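Farnesyl pyrophosphate synthetase (Staphylococcus aureus, PDB 5H9D) probably acts as a heptaprenyl diphosphate synthase, a magnesium-dependent trans-prenyltransferase that lengthens an isoprenoid diphosphate by joining five-carbon units. Local coordinates at residues Thr169-Leu172 with Ile173-Ser176; Ile197-Tyr200 with Ile201-Phe205; Trp101-Thr104 with Thr105-Thr109; His81-Ile85 with Asp86-Lys90; Lys12-Gln15 with Arg16-Lys19. All coordinates share one frame; numbering follows the deposited sequence.

Interaction 1 (Thr169-Leu172 with Ile173-Ser176)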
loop_
_atom_site.group_PDB
_atom_site.type_symbol
_atom_site.label_atom_id
_atom_site.label_comp_id
_atom_site.label_asym_id
_atom_site.label_seq_id
_atom_site.Cartn_x
_atom_site.Cartn_y
_atom_site.Cartn_z
ATOM N N THR A 169 -9.535 -3.253 -3.535
ATOM C CA THR A 169 -9.668 -2.137 -4.473
ATOM C C THR A 169 -10.653 -1.026 -4.148
ATOM O O THR A 169 -10.338 0.156 -4.288
ATOM C CB THR A 169 -10.042 -2.672 -5.870
ATOM O OG1 THR A 169 -9.086 -3.654 -6.263
ATOM C CG2 THR A 169 -10.052 -1.578 -6.892
ATOM N N ALA A 170 -11.861 -1.401 -3.760
ATOM C CA ALA A 170 -12.913 -0.441 -3.444
ATOM C C ALA A 170 -12.556 0.540 -2.312
ATOM O O ALA A 170 -12.836 1.745 -2.387
ATOM C CB ALA A 170 -14.195 -1.201 -3.101
ATOM N N LEU A 171 -11.916 -0.001 -1.283
ATOM C CA LEU A 171 -11.518 0.742 -0.094
ATOM C C LEU A 171 -10.706 2.000 -0.317
ATOM O O LEU A 171 -10.862 2.960 0.411
ATOM C CB LEU A 171 -10.759 -0.195 0.826
ATOM C CG LEU A 171 -10.985 -0.021 2.309
ATOM C CD1 LEU A 171 -12.436 0.313 2.550
ATOM C CD2 LEU A 171 -10.565 -1.321 3.024
ATOM N N LEU A 172 -9.835 2.009 -1.315
ATOM C CA LEU A 172 -9.030 3.198 -1.570
ATOM C C LEU A 172 -9.752 4.179 -2.494
ATOM O O LEU A 172 -9.340 5.327 -2.634
ATOM C CB LEU A 172 -7.666 2.808 -2.163
ATOM C CG LEU A 172 -6.476 3.729 -1.835
ATOM C CD1 LEU A 172 -6.193 3.716 -0.321
ATOM C CD2 LEU A 172 -5.257 3.255 -2.587
ATOM N N ILE A 173 -10.820 3.727 -3.145
ATOM C CA ILE A 173 -11.588 4.608 -4.020
ATOM C C ILE A 173 -12.560 5.312 -3.072
ATOM O O ILE A 173 -12.889 6.489 -3.215
ATOM C CB ILE A 173 -12.351 3.811 -5.060
ATOM C CG1 ILE A 173 -11.386 2.898 -5.829
ATOM C CG2 ILE A 173 -13.016 4.738 -6.014
ATOM C CD1 ILE A 173 -10.432 3.632 -6.772
ATOM N N GLN A 174 -12.983 4.556 -2.071
ATOM C CA GLN A 174 -13.873 5.034 -1.034
ATOM C C GLN A 174 -13.180 6.147 -0.244
ATOM O O GLN A 174 -13.785 7.179 0.054
ATOM C CB GLN A 174 -14.175 3.879 -0.122
ATOM C CG GLN A 174 -15.294 4.084 0.824
ATOM C CD GLN A 174 -15.455 2.872 1.657
ATOM O OE1 GLN A 174 -15.442 1.754 1.148
ATOM N NE2 GLN A 174 -15.595 3.070 2.946
ATOM N N ILE A 175 -11.914 5.916 0.111
ATOM C CA ILE A 175 -11.106 6.927 0.828
ATOM C C ILE A 175 -10.876 8.169 -0.051
ATOM O O ILE A 175 -10.862 9.294 0.447
ATOM C CB ILE A 175 -9.751 6.350 1.224
ATOM C CG1 ILE A 175 -9.968 5.335 2.326
ATOM C CG2 ILE A 175 -8.779 7.440 1.620
ATOM C CD1 ILE A 175 -8.782 4.441 2.507
ATOM N N SER A 176 -10.715 7.961 -1.353
ATOM C CA SER A 176 -10.488 9.074 -2.262
ATOM C C SER A 176 -11.707 9.981 -2.336
ATOM O O SER A 176 -11.582 11.201 -2.453
ATOM C CB SER A 176 -10.166 8.579 -3.672
ATOM O OG SER A 176 -9.139 7.618 -3.642
#
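Ser-176 and Leu-172 meet through two hydrogen bonds, one from the side chain and one from the backbone. OG of Ser-176 reaches Leu-172 O at 2.5 Å, in the carbonyl plane, while Ser-176 N binds the same oxygen at 3.2 Å from above that plane. Ser-176 turns its hydroxyl back along the helix because OG stands beside its own N (chi1 -51°). Ala-170 O likewise serves two donors, Gln-174 N at 2.8 Å and Ile-173 N at 2.9 Å.

The apolar contact is slighter: CD1 of Leu-172 meets CD1 of Ile-175 at 3.9 Å, the two chains crossing at a slant. Two further van der Waals contacts set carbon against oxygen. Leu-171 CD1 lies 3.6 Å from Gln-174 OE1, part of an amide that the extended chain (CG anti to the backbone N, chi1 -167°) carries to His-199 of helix 188-215. Ile-173 rests CG1 on Thr-169 O at 3.3 Å.

Around this turn Ile-175 packs on Leu-132 and Ile-133 of helix 127-150, and Ser-176 on Arg-44 and Val-48 of helix 43-51. Thr-169 OG1 bonds to Gln-206. This is a buried turn of helix 158-183, in the all-helical core of the trans-prenyl synthase fold.

Interaction 2 (Ile197-Tyr200 with Ile201-Phe205)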
loop_
_atom_site.group_PDB
_atom_site.type_symbol
_atom_site.label_atom_id
_atom_site.label_comp_id
_atom_site.label_asym_id
_atom_site.label_seq_id
_atom_site.Cartn_x
_atom_site.Cartn_y
_atom_site.Cartn_z
ATOM N N ILE A 197 -20.741 6.588 -2.804
ATOM C CA ILE A 197 -20.598 6.659 -4.263
ATOM C C ILE A 197 -19.258 6.028 -4.663
ATOM O O ILE A 197 -19.188 5.154 -5.546
ATOM C CB ILE A 197 -20.581 8.103 -4.777
ATOM C CG1 ILE A 197 -21.961 8.741 -4.605
ATOM C CG2 ILE A 197 -20.143 8.121 -6.241
ATOM C CD1 ILE A 197 -22.033 10.155 -5.047
ATOM N N GLY A 198 -18.201 6.490 -3.996
ATOM C CA GLY A 198 -16.874 5.972 -4.261
ATOM C C GLY A 198 -16.752 4.478 -4.012
ATOM O O GLY A 198 -16.145 3.757 -4.797
ATOM N N HIS A 199 -17.316 4.001 -2.908
ATOM C CA HIS A 199 -17.247 2.584 -2.623
ATOM C C HIS A 199 -17.905 1.750 -3.717
ATOM O O HIS A 199 -17.347 0.727 -4.103
ATOM C CB HIS A 199 -17.868 2.283 -1.259
ATOM C CG HIS A 199 -18.157 0.833 -1.035
ATOM N ND1 HIS A 199 -19.303 0.226 -1.493
ATOM C CD2 HIS A 199 -17.425 -0.142 -0.463
ATOM C CE1 HIS A 199 -19.264 -1.062 -1.215
ATOM N NE2 HIS A 199 -18.131 -1.309 -0.589
ATOM N N TYR A 200 -19.072 2.177 -4.215
ATOM C CA TYR A 200 -19.765 1.438 -5.302
ATOM C C TYR A 200 -18.978 1.474 -6.627
ATOM O O TYR A 200 -18.957 0.488 -7.358
ATOM C CB TYR A 200 -21.197 1.973 -5.581
ATOM C CG TYR A 200 -22.201 1.826 -4.450
ATOM C CD1 TYR A 200 -22.148 0.742 -3.576
ATOM C CD2 TYR A 200 -23.227 2.754 -4.282
ATOM C CE1 TYR A 200 -23.085 0.581 -2.572
ATOM C CE2 TYR A 200 -24.174 2.602 -3.287
ATOM C CZ TYR A 200 -24.099 1.506 -2.432
ATOM O OH TYR A 200 -25.061 1.311 -1.461
ATOM N N ILE A 201 -18.353 2.609 -6.942
ATOM C CA ILE A 201 -17.572 2.711 -8.161
ATOM C C ILE A 201 -16.416 1.735 -8.066
ATOM O O ILE A 201 -16.125 1.034 -9.022
ATOM C CB ILE A 201 -17.039 4.143 -8.359
ATOM C CG1 ILE A 201 -18.074 4.944 -9.154
ATOM C CG2 ILE A 201 -15.616 4.125 -9.031
ATOM C CD1 ILE A 201 -18.314 6.297 -8.587
ATOM N N GLY A 202 -15.777 1.693 -6.895
ATOM C CA GLY A 202 -14.663 0.792 -6.653
ATOM C C GLY A 202 -15.011 -0.681 -6.792
ATOM O O GLY A 202 -14.206 -1.449 -7.303
ATOM N N MET A 203 -16.186 -1.091 -6.326
ATOM C CA MET A 203 -16.609 -2.491 -6.445
ATOM C C MET A 203 -16.816 -2.813 -7.920
ATOM O O MET A 203 -16.340 -3.840 -8.423
ATOM C CB MET A 203 -17.916 -2.740 -5.671
ATOM C CG MET A 203 -17.793 -2.541 -4.147
ATOM S SD MET A 203 -16.817 -3.804 -3.339
ATOM C CE MET A 203 -17.739 -5.294 -3.761
ATOM N N SER A 204 -17.513 -1.926 -8.618
ATOM C CA SER A 204 -17.745 -2.111 -10.039
ATOM C C SER A 204 -16.422 -2.158 -10.813
ATOM O O SER A 204 -16.231 -2.973 -11.724
ATOM C CB SER A 204 -18.581 -0.969 -10.572
ATOM O OG SER A 204 -18.315 -0.796 -11.950
ATOM N N PHE A 205 -15.521 -1.257 -10.430
ATOM C CA PHE A 205 -14.211 -1.123 -11.019
ATOM C C PHE A 205 -13.543 -2.489 -11.119
ATOM O O PHE A 205 -13.257 -2.976 -12.217
ATOM C CB PHE A 205 -13.383 -0.186 -10.133
ATOM C CG PHE A 205 -12.033 0.197 -10.719
ATOM C CD1 PHE A 205 -11.938 0.793 -11.968
ATOM C CD2 PHE A 205 -10.866 0.007 -9.994
ATOM C CE1 PHE A 205 -10.703 1.193 -12.473
ATOM C CE2 PHE A 205 -9.641 0.408 -10.491
ATOM C CZ PHE A 205 -9.558 0.999 -11.723
#
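A CH-pi contact between residues four apart, His-199 and Met-203, marks this buried turn of helix 188-215, the helix that farther along carries the second aspartate-rich motif of the prenyl synthase fold. Met-203 CG sits over one face of the imidazole, 4.0 Å from the ring centroid and 28° off its normal; the nearest ring atom is CE1, 3.6 Å from CG. SD approaches more obliquely, 4.5 Å from the same centroid. With CG beside its own backbone N (chi1 -64°), Met-203 sets that methylene over the ring, and the bend at chi2 (-70°) turns SD toward NE2. The ring's edge is met in plane by Tyr-200 CD1.

On another side of the helix, Ile-197 and Ile-201 lie side by side and point the same way, CG2 of Ile-197 touching CD1 of Ile-201 at 3.5 Å. Regular i to i+4 hydrogen bonds run beneath, from Ile-201 N to Ile-197 O at 3.0 Å through to Ser-204 N and Tyr-200 O at 3.1 Å.

His-199 touches Asn-166 and Met-203 touches Ala-170, both of helix 158-183; Ile-197 packs on Ile-295 and Ser-204 on Leu-288, both of helix 276-296.

Interaction 3 (Trp101-Thr104 with Thr105-Thr109)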
loop_
_atom_site.group_PDB
_atom_site.type_symbol
_atom_site.label_atom_id
_atom_site.label_comp_id
_atom_site.label_asym_id
_atom_site.label_seq_id
_atom_site.Cartn_x
_atom_site.Cartn_y
_atom_site.Cartn_z
ATOM N N TRP A 101 15.762 -3.229 -12.615
ATOM C CA TRP A 101 16.872 -3.112 -11.675
ATOM C C TRP A 101 16.974 -4.453 -10.939
ATOM O O TRP A 101 17.646 -5.369 -11.396
ATOM C CB TRP A 101 16.614 -1.966 -10.672
ATOM C CG TRP A 101 16.806 -0.557 -11.226
ATOM C CD1 TRP A 101 17.970 0.168 -11.248
ATOM C CD2 TRP A 101 15.798 0.295 -11.802
ATOM N NE1 TRP A 101 17.742 1.403 -11.786
ATOM C CE2 TRP A 101 16.424 1.510 -12.140
ATOM C CE3 TRP A 101 14.427 0.142 -12.069
ATOM C CZ2 TRP A 101 15.739 2.567 -12.730
ATOM C CZ3 TRP A 101 13.740 1.205 -12.663
ATOM C CH2 TRP A 101 14.404 2.401 -12.986
ATOM N N ASP A 102 16.324 -4.566 -9.795
ATOM C CA ASP A 102 16.327 -5.811 -9.067
ATOM C C ASP A 102 15.297 -5.798 -7.941
ATOM O O ASP A 102 14.621 -4.796 -7.713
ATOM C CB ASP A 102 17.732 -6.159 -8.532
ATOM C CG ASP A 102 18.197 -5.227 -7.435
ATOM O OD1 ASP A 102 18.619 -4.082 -7.725
ATOM O OD2 ASP A 102 18.132 -5.645 -6.262
ATOM N N GLN A 103 15.187 -6.925 -7.250
ATOM C CA GLN A 103 14.224 -7.083 -6.182
ATOM C C GLN A 103 14.443 -6.155 -5.002
ATOM O O GLN A 103 13.469 -5.648 -4.451
ATOM C CB GLN A 103 14.196 -8.544 -5.712
ATOM C CG GLN A 103 12.964 -8.921 -4.917
ATOM C CD GLN A 103 12.891 -10.425 -4.592
ATOM O OE1 GLN A 103 12.920 -11.281 -5.494
ATOM N NE2 GLN A 103 12.785 -10.748 -3.298
ATOM N N THR A 104 15.697 -5.923 -4.611
ATOM C CA THR A 104 15.980 -5.049 -3.473
ATOM C C THR A 104 15.494 -3.651 -3.800
ATOM O O THR A 104 14.885 -2.977 -2.973
ATOM C CB THR A 104 17.501 -4.930 -3.142
ATOM O OG1 THR A 104 18.111 -6.234 -3.057
ATOM C CG2 THR A 104 17.668 -4.214 -1.817
ATOM N N THR A 105 15.784 -3.216 -5.019
ATOM C CA THR A 105 15.386 -1.893 -5.458
ATOM C C THR A 105 13.878 -1.652 -5.358
ATOM O O THR A 105 13.449 -0.661 -4.766
ATOM C CB THR A 105 15.859 -1.647 -6.901
ATOM O OG1 THR A 105 17.285 -1.721 -6.942
ATOM C CG2 THR A 105 15.434 -0.279 -7.391
ATOM N N ALA A 106 13.084 -2.558 -5.931
ATOM C CA ALA A 106 11.620 -2.450 -5.937
ATOM C C ALA A 106 11.023 -2.410 -4.544
ATOM O O ALA A 106 10.077 -1.690 -4.282
ATOM C CB ALA A 106 11.002 -3.605 -6.721
ATOM N N ILE A 107 11.564 -3.203 -3.649
ATOM C CA ILE A 107 11.057 -3.199 -2.300
ATOM C C ILE A 107 11.351 -1.826 -1.692
ATOM O O ILE A 107 10.495 -1.225 -1.057
ATOM C CB ILE A 107 11.715 -4.341 -1.493
ATOM C CG1 ILE A 107 11.091 -5.670 -1.911
ATOM C CG2 ILE A 107 11.525 -4.146 -0.007
ATOM C CD1 ILE A 107 11.769 -6.874 -1.255
ATOM N N LEU A 108 12.552 -1.329 -1.924
ATOM C CA LEU A 108 12.965 -0.058 -1.406
ATOM C C LEU A 108 12.153 1.072 -2.000
ATOM O O LEU A 108 11.768 2.018 -1.271
ATOM C CB LEU A 108 14.460 0.172 -1.667
ATOM C CG LEU A 108 15.471 -0.576 -0.781
ATOM C CD1 LEU A 108 16.850 -0.194 -1.258
ATOM C CD2 LEU A 108 15.337 -0.211 0.705
ATOM N N THR A 109 11.865 0.980 -3.304
ATOM C CA THR A 109 11.101 2.033 -3.968
ATOM C C THR A 109 9.706 2.108 -3.365
ATOM O O THR A 109 9.187 3.195 -3.113
ATOM C CB THR A 109 11.027 1.834 -5.514
ATOM O OG1 THR A 109 12.346 1.686 -6.057
ATOM C CG2 THR A 109 10.462 3.076 -6.160
#
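Residues 101-109 turn from loop into helix: Trp-101 has left the helical angles of the preceding helix, Asp-102 is extended (phi -168°, psi 177°), and helix 103-121 starts at the next residue. Asp-102 is its N-cap. Backbone bonds i to i+4 cross the contact from Ala-106 N to Asp-102 O (3.2 Å) through to Leu-108 N and Thr-104 O (3.0 Å).

The Asp-102 carboxylate is divided between two donors of the first turn. OD2 takes Thr-104 N at 3.0 Å, the capping bond, and OD1 takes Thr-105 OG1 at 2.8 Å; both come from above the carboxylate plane. A chi1 of 69° sets CG between the backbone N and the carbonyl carbon, which brings both oxygens over the helix start. The other branch of Thr-105, its methyl CG2, lies 3.9 Å from Trp-101 CB. Thr-104 and Leu-108 run side by side, with CG2 of the first 4.1 Å from CD1 of the second.

His-112 of the partner synthase subunit packs on Asp-102 and Thr-104, placing the cap at the subunit interface. One turn further in, Thr-109 OG1 donates to Thr-105 O at 2.9 Å from above the carbonyl plane.

Interaction 4 (His81-Ile85 with Asp86-Lys90)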
loop_
_atom_site.group_PDB
_atom_site.type_symbol
_atom_site.label_atom_id
_atom_site.label_comp_id
_atom_site.label_asym_id
_atom_site.label_seq_id
_atom_site.Cartn_x
_atom_site.Cartn_y
_atom_site.Cartn_z
ATOM N N HIS A 81 5.293 -2.975 -5.081
ATOM C CA HIS A 81 5.453 -4.172 -4.273
ATOM C C HIS A 81 4.628 -5.253 -4.909
ATOM O O HIS A 81 4.996 -6.419 -4.896
ATOM C CB HIS A 81 5.002 -3.963 -2.824
ATOM C CG HIS A 81 6.043 -3.337 -1.935
ATOM N ND1 HIS A 81 5.917 -3.288 -0.562
ATOM C CD2 HIS A 81 7.223 -2.737 -2.219
ATOM C CE1 HIS A 81 6.973 -2.688 -0.044
ATOM N NE2 HIS A 81 7.780 -2.345 -1.027
ATOM N N ASP A 82 3.506 -4.890 -5.497
ATOM C CA ASP A 82 2.709 -5.933 -6.111
ATOM C C ASP A 82 3.452 -6.694 -7.220
ATOM O O ASP A 82 3.391 -7.921 -7.251
ATOM C CB ASP A 82 1.376 -5.375 -6.609
ATOM C CG ASP A 82 0.233 -5.613 -5.610
ATOM O OD1 ASP A 82 0.467 -6.279 -4.556
ATOM O OD2 ASP A 82 -0.906 -5.138 -5.888
ATOM N N ASP A 83 4.173 -6.004 -8.098
ATOM C CA ASP A 83 4.902 -6.698 -9.165
ATOM C C ASP A 83 6.082 -7.557 -8.657
ATOM O O ASP A 83 6.592 -8.389 -9.412
ATOM C CB ASP A 83 5.429 -5.702 -10.212
ATOM C CG ASP A 83 4.359 -4.747 -10.719
ATOM O OD1 ASP A 83 3.270 -5.222 -11.116
ATOM O OD2 ASP A 83 4.613 -3.520 -10.733
ATOM N N VAL A 84 6.540 -7.335 -7.416
ATOM C CA VAL A 84 7.629 -8.126 -6.848
ATOM C C VAL A 84 7.036 -9.437 -6.369
ATOM O O VAL A 84 7.662 -10.495 -6.453
ATOM C CB VAL A 84 8.316 -7.469 -5.597
ATOM C CG1 VAL A 84 9.304 -8.462 -4.960
ATOM C CG2 VAL A 84 9.077 -6.201 -5.981
ATOM N N ILE A 85 5.823 -9.372 -5.849
ATOM C CA ILE A 85 5.184 -10.573 -5.352
ATOM C C ILE A 85 4.729 -11.505 -6.482
ATOM O O ILE A 85 4.896 -12.706 -6.388
ATOM C CB ILE A 85 3.971 -10.213 -4.457
ATOM C CG1 ILE A 85 4.441 -9.364 -3.290
ATOM C CG2 ILE A 85 3.293 -11.469 -3.939
ATOM C CD1 ILE A 85 3.336 -8.872 -2.430
ATOM N N ASP A 86 4.175 -10.946 -7.550
ATOM C CA ASP A 86 3.670 -11.747 -8.665
ATOM C C ASP A 86 4.692 -12.101 -9.728
ATOM O O ASP A 86 4.302 -12.539 -10.810
ATOM C CB ASP A 86 2.522 -11.028 -9.391
ATOM C CG ASP A 86 1.366 -10.642 -8.467
ATOM O OD1 ASP A 86 1.215 -11.248 -7.372
ATOM O OD2 ASP A 86 0.593 -9.730 -8.860
ATOM N N LYS A 87 5.977 -11.905 -9.451
ATOM C CA LYS A 87 6.990 -12.198 -10.448
ATOM C C LYS A 87 6.551 -11.599 -11.800
ATOM O O LYS A 87 6.980 -12.036 -12.860
ATOM C CB LYS A 87 7.177 -13.712 -10.559
ATOM C CG LYS A 87 8.045 -14.332 -9.459
ATOM C CD LYS A 87 7.842 -15.856 -9.373
ATOM C CE LYS A 87 9.043 -16.591 -8.776
ATOM N NZ LYS A 87 10.091 -16.971 -9.797
ATOM N N SER A 88 5.699 -10.584 -11.748
ATOM C CA SER A 88 5.199 -9.931 -12.949
ATOM C C SER A 88 6.347 -9.456 -13.824
ATOM O O SER A 88 7.469 -9.236 -13.360
ATOM C CB SER A 88 4.313 -8.748 -12.578
ATOM O OG SER A 88 3.524 -9.067 -11.447
ATOM N N ASP A 89 6.037 -9.263 -15.098
ATOM C CA ASP A 89 7.026 -8.854 -16.098
ATOM C C ASP A 89 6.948 -7.380 -16.528
ATOM O O ASP A 89 7.948 -6.643 -16.503
ATOM C CB ASP A 89 6.855 -9.746 -17.346
ATOM C CG ASP A 89 5.382 -9.846 -17.794
ATOM O OD1 ASP A 89 5.094 -9.711 -19.012
ATOM O OD2 ASP A 89 4.509 -10.057 -16.913
ATOM N N LYS A 90 5.749 -6.965 -16.924
ATOM C CA LYS A 90 5.547 -5.624 -17.410
ATOM C C LYS A 90 4.437 -4.900 -16.651
ATOM O O LYS A 90 3.442 -5.487 -16.261
ATOM C CB LYS A 90 5.231 -5.699 -18.913
ATOM C CG LYS A 90 6.108 -6.713 -19.687
ATOM C CD LYS A 90 7.271 -6.059 -20.460
ATOM C CE LYS A 90 6.793 -5.228 -21.696
ATOM N NZ LYS A 90 7.771 -4.143 -22.146
#
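Ser-88 lays its side chain against Asp-83, where helix 62-85 gives way to the loop before strand 90-91. OG of Ser-88 comes to 3.6 Å from Asp-83 CA, and its CB stands 4.0 Å from Asp-83 CB. The two polar ends stay apart, OD1 of Asp-83 being 3.9 Å from OG of Ser-88; that carboxylate oxygen instead forms a salt bridge with Arg-91.

Asp-86 is the first residue to leave helical angles, yet its backbone still closes the last turn: Asp-86 N donates to Asp-82 O at 3.1 Å with an N-H...O angle of 161°. Its carboxylate folds back beside its own N (chi1 -56°) and comes near the same oxygen, CG lying 3.6 Å from Asp-82 O. Lys-87 then takes up a positive phi (46°), and the chain turns away from the helix.

Three carboxylates gather at this helix end without touching: OD2 of Asp-86 is 5.5 Å from OD1 of Asp-82 and 5.7 Å from OD1 of Asp-83. Glu-144 brings a fourth acidic group close to Asp-82. On another side of the helix, His-81 ND1 bonds to Asp-75 of the partner subunit, and Ile-85 packs on Leu-72 of that chain.

With Asp-82, Asp-83 and Asp-86 in the order Asp-Asp-x-x-Asp, this is the first aspartate-rich motif of trans-prenyl synthases, which in relatives holds magnesium ions that bind the diphosphate of the allylic substrate.

Interaction 5 (Lys12-Gln15 with Arg16-Lys19)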
loop_
_atom_site.group_PDB
_atom_site.type_symbol
_atom_site.label_atom_id
_atom_site.label_comp_id
_atom_site.label_asym_id
_atom_site.label_seq_id
_atom_site.Cartn_x
_atom_site.Cartn_y
_atom_site.Cartn_z
ATOM N N LYS A 12 -1.986 19.227 -12.721
ATOM C CA LYS A 12 -1.497 19.891 -11.543
ATOM C C LYS A 12 -1.132 18.832 -10.513
ATOM O O LYS A 12 -0.158 18.977 -9.787
ATOM C CB LYS A 12 -2.545 20.864 -11.023
ATOM C CG LYS A 12 -3.053 21.759 -12.120
ATOM C CD LYS A 12 -3.178 23.192 -11.692
ATOM C CE LYS A 12 -4.411 23.440 -10.890
ATOM N NZ LYS A 12 -4.630 24.908 -10.740
ATOM N N VAL A 13 -1.893 17.748 -10.453
ATOM C CA VAL A 13 -1.537 16.714 -9.500
ATOM C C VAL A 13 -0.313 15.929 -9.991
ATOM O O VAL A 13 0.509 15.487 -9.199
ATOM C CB VAL A 13 -2.720 15.751 -9.226
ATOM C CG1 VAL A 13 -2.238 14.538 -8.454
ATOM C CG2 VAL A 13 -3.790 16.464 -8.397
ATOM N N GLU A 14 -0.174 15.795 -11.298
ATOM C CA GLU A 14 0.933 15.044 -11.891
ATOM C C GLU A 14 2.285 15.752 -11.737
ATOM O O GLU A 14 3.333 15.117 -11.667
ATOM C CB GLU A 14 0.645 14.831 -13.383
ATOM C CG GLU A 14 1.502 13.786 -14.046
ATOM C CD GLU A 14 1.184 12.402 -13.527
ATOM O OE1 GLU A 14 1.809 11.426 -14.001
ATOM O OE2 GLU A 14 0.298 12.300 -12.645
ATOM N N GLN A 15 2.244 17.081 -11.725
ATOM C CA GLN A 15 3.432 17.915 -11.595
ATOM C C GLN A 15 3.909 17.959 -10.158
ATOM O O GLN A 15 5.098 18.099 -9.902
ATOM C CB GLN A 15 3.116 19.304 -12.111
ATOM C CG GLN A 15 3.306 19.389 -13.596
ATOM C CD GLN A 15 2.644 20.591 -14.213
ATOM O OE1 GLN A 15 2.538 21.656 -13.603
ATOM N NE2 GLN A 15 2.204 20.435 -15.453
ATOM N N ARG A 16 2.958 17.816 -9.237
ATOM C CA ARG A 16 3.190 17.777 -7.807
ATOM C C ARG A 16 3.735 16.378 -7.482
ATOM O O ARG A 16 4.494 16.199 -6.524
ATOM C CB ARG A 16 1.870 18.030 -7.075
ATOM C CG ARG A 16 1.820 19.330 -6.275
ATOM C CD ARG A 16 0.419 19.944 -6.138
ATOM N NE ARG A 16 0.170 20.779 -7.306
ATOM C CZ ARG A 16 -0.309 22.021 -7.277
ATOM N NH1 ARG A 16 -0.612 22.591 -6.117
ATOM N NH2 ARG A 16 -0.457 22.698 -8.411
ATOM N N LEU A 17 3.352 15.387 -8.286
ATOM C CA LEU A 17 3.853 14.034 -8.100
ATOM C C LEU A 17 5.285 13.958 -8.584
ATOM O O LEU A 17 6.115 13.285 -7.977
ATOM C CB LEU A 17 3.037 13.022 -8.881
ATOM C CG LEU A 17 1.854 12.416 -8.139
ATOM C CD1 LEU A 17 1.000 11.673 -9.162
ATOM C CD2 LEU A 17 2.327 11.504 -7.007
ATOM N N GLU A 18 5.572 14.636 -9.688
ATOM C CA GLU A 18 6.914 14.655 -10.241
ATOM C C GLU A 18 7.920 15.296 -9.276
ATOM O O GLU A 18 9.079 14.856 -9.193
ATOM C CB GLU A 18 6.916 15.391 -11.580
ATOM C CG GLU A 18 6.442 14.534 -12.742
ATOM C CD GLU A 18 6.164 15.343 -14.002
ATOM O OE1 GLU A 18 6.726 16.445 -14.162
ATOM O OE2 GLU A 18 5.380 14.862 -14.839
ATOM N N LYS A 19 7.506 16.335 -8.553
ATOM C CA LYS A 19 8.452 16.914 -7.610
ATOM C C LYS A 19 8.634 15.968 -6.410
ATOM O O LYS A 19 9.763 15.669 -6.010
ATOM C CB LYS A 19 7.981 18.265 -7.094
ATOM C CG LYS A 19 8.998 18.914 -6.166
ATOM C CD LYS A 19 8.351 19.971 -5.286
ATOM C CE LYS A 19 9.349 20.608 -4.319
ATOM N NZ LYS A 19 8.719 21.737 -3.581
#
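Val-13 and Leu-17 form the packed side of this turn of helix 6-20, both buried, with CG1 of Val-13 4.4 Å from CD1 of Leu-17. The same CD1 of Leu-17 lies 3.6 Å from Glu-14 OE2.

At the margin of this side Arg-16 makes a polar grip on Lys-12. NE of Arg-16 donates to Lys-12 O at 3.1 Å, 148° at the hydrogen, coming from above the carbonyl plane, while the oxygen lies at the edge of the guanidinium, tilted somewhat from its plane. The backbone N of the arginine makes a weak bond to that same oxygen. A bend at chi3 (-86°) curls the arginine chain round the carbonyl and brings NH2 to 3.8 Å from Lys-12 CB. The group's far end is held outside the turn: NH1 forms a salt bridge with Glu-62, and Tyr-65 makes a cation-pi contact.

Glu-14 and Glu-18 make a looser, partly covered margin, both touching Leu-36 of helix 26-38. They cross at a slant with their carboxylate planes nearly perpendicular (81°), OE2 of Glu-18 being 4.1 Å from Glu-14 CG. Glu-14 is drawn instead to Arg-42 through OE1. On the solvent side, Gln-15 and Lys-19 are joined mainly through the backbone, Lys-19 N to Gln-15 O at 3.3 Å.

This is an amphipathic N-terminal helix, within a range predicted to form coiled coil, lying against helices 43-51, 26-38 and 62-85 of its own chain.

In the fold
All five contacts are local, within or at the ends of helices, yet they differ by place. Interactions 1 and 2 are buried and touch, Ala-170 on Met-203 and Gln-174 on His-199, since helices 158-183 and 188-215 are consecutive and adjacent; they mix apolar packing with a serine hydroxyl bond in the first and a CH-pi contact in the second. Interactions 3 and 4, with centres 11 Å apart, also touch: His-81 NE2 probably bonds to Ile-107 O. These are a helix start capped by one aspartate and a helix end carrying an aspartate cluster, and both border the partner subunit. Interaction 5 stands apart, a charged surface helix turn with one apolar side.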